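Local atomic coordinates of MOR (Lactococcus phage TP901-1, PDB entry 6TRI), a protein that probably acts as a phage antirepressor of the helix-turn-helix class, binding the CI repressor and so modulating the choice between lysogenic and lytic growth. Residues S4-L10 / K66-K72. Residues are numbered along the deposited sequence; the frame is centred on the assembly and turned at random.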
loop_
_atom_site.group_PDB
_atom_site.type_symbol
_atom_site.label_atom_id
_atom_site.label_comp_id
_atom_site.label_asym_id
_atom_site.label_seq_id
_atom_site.Cartn_x
_atom_site.Cartn_y
_atom_site.Cartn_z
ATOM N N SER B 4 3.787 -7.013 10.801
ATOM C CA SER B 4 5.007 -6.278 10.489
ATOM C C SER B 4 5.384 -6.435 9.022
ATOM O O SER B 4 4.855 -7.302 8.327
ATOM C CB SER B 4 6.160 -6.750 11.375
ATOM O OG SER B 4 6.519 -8.088 11.073
ATOM N N TYR B 5 6.303 -5.598 8.555
ATOM C CA TYR B 5 6.782 -5.688 7.182
ATOM C C TYR B 5 8.299 -5.835 7.125
ATOM O O TYR B 5 9.033 -5.128 7.816
ATOM C CB TYR B 5 6.347 -4.463 6.374
ATOM C CG TYR B 5 4.853 -4.239 6.364
ATOM C CD1 TYR B 5 4.029 -4.949 5.499
ATOM C CD2 TYR B 5 4.265 -3.313 7.217
ATOM C CE1 TYR B 5 2.660 -4.746 5.489
ATOM C CE2 TYR B 5 2.899 -3.102 7.212
ATOM C CZ TYR B 5 2.101 -3.818 6.347
ATOM O OH TYR B 5 0.740 -3.608 6.344
ATOM N N ASP B 6 8.755 -6.764 6.294
ATOM C CA ASP B 6 10.177 -6.997 6.086
ATOM C C ASP B 6 10.698 -6.067 4.993
ATOM O O ASP B 6 10.419 -6.274 3.812
ATOM C CB ASP B 6 10.421 -8.464 5.715
ATOM C CG ASP B 6 11.867 -8.883 5.886
ATOM O OD1 ASP B 6 12.105 -9.963 6.468
ATOM O OD2 ASP B 6 12.765 -8.142 5.433
ATOM N N TYR B 7 11.450 -5.043 5.387
ATOM C CA TYR B 7 11.944 -4.057 4.429
ATOM C C TYR B 7 13.381 -4.311 3.985
ATOM O O TYR B 7 14.066 -3.379 3.567
ATOM C CB TYR B 7 11.856 -2.645 5.014
ATOM C CG TYR B 7 10.460 -2.197 5.380
ATOM C CD1 TYR B 7 9.494 -1.996 4.404
ATOM C CD2 TYR B 7 10.118 -1.950 6.702
ATOM C CE1 TYR B 7 8.219 -1.580 4.737
ATOM C CE2 TYR B 7 8.847 -1.532 7.044
ATOM C CZ TYR B 7 7.902 -1.348 6.060
ATOM O OH TYR B 7 6.638 -0.934 6.402
ATOM N N SER B 8 13.833 -5.559 4.070
ATOM C CA SER B 8 15.201 -5.900 3.683
ATOM C C SER B 8 15.519 -5.439 2.267
ATOM O O SER B 8 16.457 -4.672 2.057
ATOM C CB SER B 8 15.441 -7.405 3.800
ATOM O OG SER B 8 15.467 -7.816 5.155
ATOM N N SER B 9 14.726 -5.902 1.303
ATOM C CA SER B 9 14.923 -5.546 -0.100
ATOM C C SER B 9 14.895 -4.034 -0.312
ATOM O O SER B 9 15.705 -3.489 -1.063
ATOM C CB SER B 9 13.861 -6.213 -0.976
ATOM O OG SER B 9 13.963 -7.624 -0.919
ATOM N N LEU B 10 13.959 -3.364 0.356
ATOM C CA LEU B 10 13.810 -1.918 0.232
ATOM C C LEU B 10 15.061 -1.189 0.712
ATOM O O LEU B 10 15.518 -0.242 0.074
ATOM C CB LEU B 10 12.585 -1.437 1.013
ATOM C CG LEU B 10 12.322 0.072 1.011
ATOM C CD1 LEU B 10 12.188 0.601 -0.406
ATOM C CD2 LEU B 10 11.079 0.405 1.824
ATOM N N LYS B 66 6.830 -7.035 -2.827
ATOM C CA LYS B 66 8.008 -7.600 -2.185
ATOM C C LYS B 66 8.798 -6.541 -1.422
ATOM O O LYS B 66 9.616 -6.865 -0.560
ATOM C CB LYS B 66 8.906 -8.277 -3.220
ATOM C CG LYS B 66 9.432 -9.630 -2.774
ATOM C CD LYS B 66 8.286 -10.573 -2.434
ATOM C CE LYS B 66 8.731 -11.679 -1.491
ATOM N NZ LYS B 66 7.613 -12.177 -0.642
ATOM N N TYR B 67 8.545 -5.276 -1.734
ATOM C CA TYR B 67 9.280 -4.183 -1.108
ATOM C C TYR B 67 8.555 -3.591 0.100
ATOM O O TYR B 67 9.191 -3.229 1.089
ATOM C CB TYR B 67 9.560 -3.079 -2.129
ATOM C CG TYR B 67 10.758 -3.347 -3.010
ATOM C CD1 TYR B 67 12.044 -3.306 -2.493
ATOM C CD2 TYR B 67 10.605 -3.629 -4.361
ATOM C CE1 TYR B 67 13.146 -3.549 -3.291
ATOM C CE2 TYR B 67 11.704 -3.872 -5.170
ATOM C CZ TYR B 67 12.972 -3.830 -4.627
ATOM O OH TYR B 67 14.072 -4.069 -5.419
ATOM N N PHE B 68 7.231 -3.496 0.023
ATOM C CA PHE B 68 6.465 -2.799 1.051
ATOM C C PHE B 68 5.432 -3.681 1.747
ATOM O O PHE B 68 4.884 -3.299 2.780
ATOM C CB PHE B 68 5.760 -1.581 0.446
ATOM C CG PHE B 68 6.694 -0.588 -0.183
ATOM C CD1 PHE B 68 7.229 0.448 0.563
ATOM C CD2 PHE B 68 7.031 -0.685 -1.522
ATOM C CE1 PHE B 68 8.090 1.366 -0.012
ATOM C CE2 PHE B 68 7.891 0.228 -2.104
ATOM C CZ PHE B 68 8.422 1.254 -1.348
ATOM N N PHE B 69 5.163 -4.857 1.191
ATOM C CA PHE B 69 4.092 -5.693 1.724
ATOM C C PHE B 69 4.544 -7.118 2.025
ATOM O O PHE B 69 3.773 -8.065 1.890
ATOM C CB PHE B 69 2.913 -5.702 0.750
ATOM C CG PHE B 69 2.392 -4.331 0.431
ATOM C CD1 PHE B 69 1.437 -3.734 1.237
ATOM C CD2 PHE B 69 2.872 -3.631 -0.664
ATOM C CE1 PHE B 69 0.961 -2.468 0.951
ATOM C CE2 PHE B 69 2.402 -2.364 -0.954
ATOM C CZ PHE B 69 1.445 -1.781 -0.145
ATOM N N ASN B 70 5.796 -7.255 2.446
ATOM C CA ASN B 70 6.341 -8.553 2.817
ATOM C C ASN B 70 6.274 -8.752 4.328
ATOM O O ASN B 70 7.090 -8.206 5.071
ATOM C CB ASN B 70 7.782 -8.687 2.317
ATOM C CG ASN B 70 8.366 -10.064 2.565
ATOM O OD1 ASN B 70 7.636 -11.045 2.709
ATOM N ND2 ASN B 70 9.691 -10.144 2.614
ATOM N N ALA B 71 5.293 -9.527 4.777
ATOM C CA ALA B 71 5.115 -9.794 6.200
ATOM C C ALA B 71 6.265 -10.627 6.764
ATOM O O ALA B 71 6.779 -11.528 6.099
ATOM C CB ALA B 71 3.786 -10.495 6.442
ATOM N N LYS B 72 6.665 -10.317 7.994
ATOM C CA LYS B 72 7.748 -11.040 8.651
ATOM C C LYS B 72 7.205 -12.151 9.545
ATOM O O LYS B 72 7.643 -13.299 9.459
ATOM C CB LYS B 72 8.616 -10.080 9.469
ATOM C CG LYS B 72 9.759 -10.757 10.207
ATOM C CD LYS B 72 10.647 -11.536 9.248
ATOM C CE LYS B 72 11.755 -12.269 9.987
ATOM N NZ LYS B 72 12.579 -13.105 9.071
HETATM O O HOH W 1 11.942 -7.775 1.698
HETATM O O HOH W 2 11.737 -4.835 1.221
HETATM O O HOH W 3 7.678 -5.518 2.694
HETATM O O HOH W 4 9.601 -12.268 6.092
#
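D6 and N70 lie side by side and point the same way, their carboxylate and amide planes only 20° apart, with D6 CB 3.6 Å from N70 ND2. Between their backbones D6 N donates to N70 O in an almost perfectly straight hydrogen bond (178° at the hydrogen), though its modelled length is doubtfully short. With CG anti to the backbone N (chi1 -163°), D6 carries OD2 to S8 at the start of helix 8-17 and leaves OD1 on the side of K72. S8 N donates to OD2, which makes an Asx turn, and S8 OG adds a second bond on the syn lone pair (2.7 Å). K72 NZ stays 4.1 Å from D6 OD1, too far for a salt bridge. Water links D6 O to residues 66-72; one water accepts from L10 N at 2.8 Å and lies 3.0 Å from Y67 O. There the Y67 ring turns its edge to the helix start, CE1 lying 3.4 Å from S9 O. L10 CD2 meets F68 CE1 at 3.6 Å, an apolar contact. The contact thus joins the two ends of the modelled chain: Y5 OH, Y7 OH and F68 O bond to polar side chains of the partner protein chain, while F68 also meets W45 edge-to-face and, with L10, packs on helix 47-57.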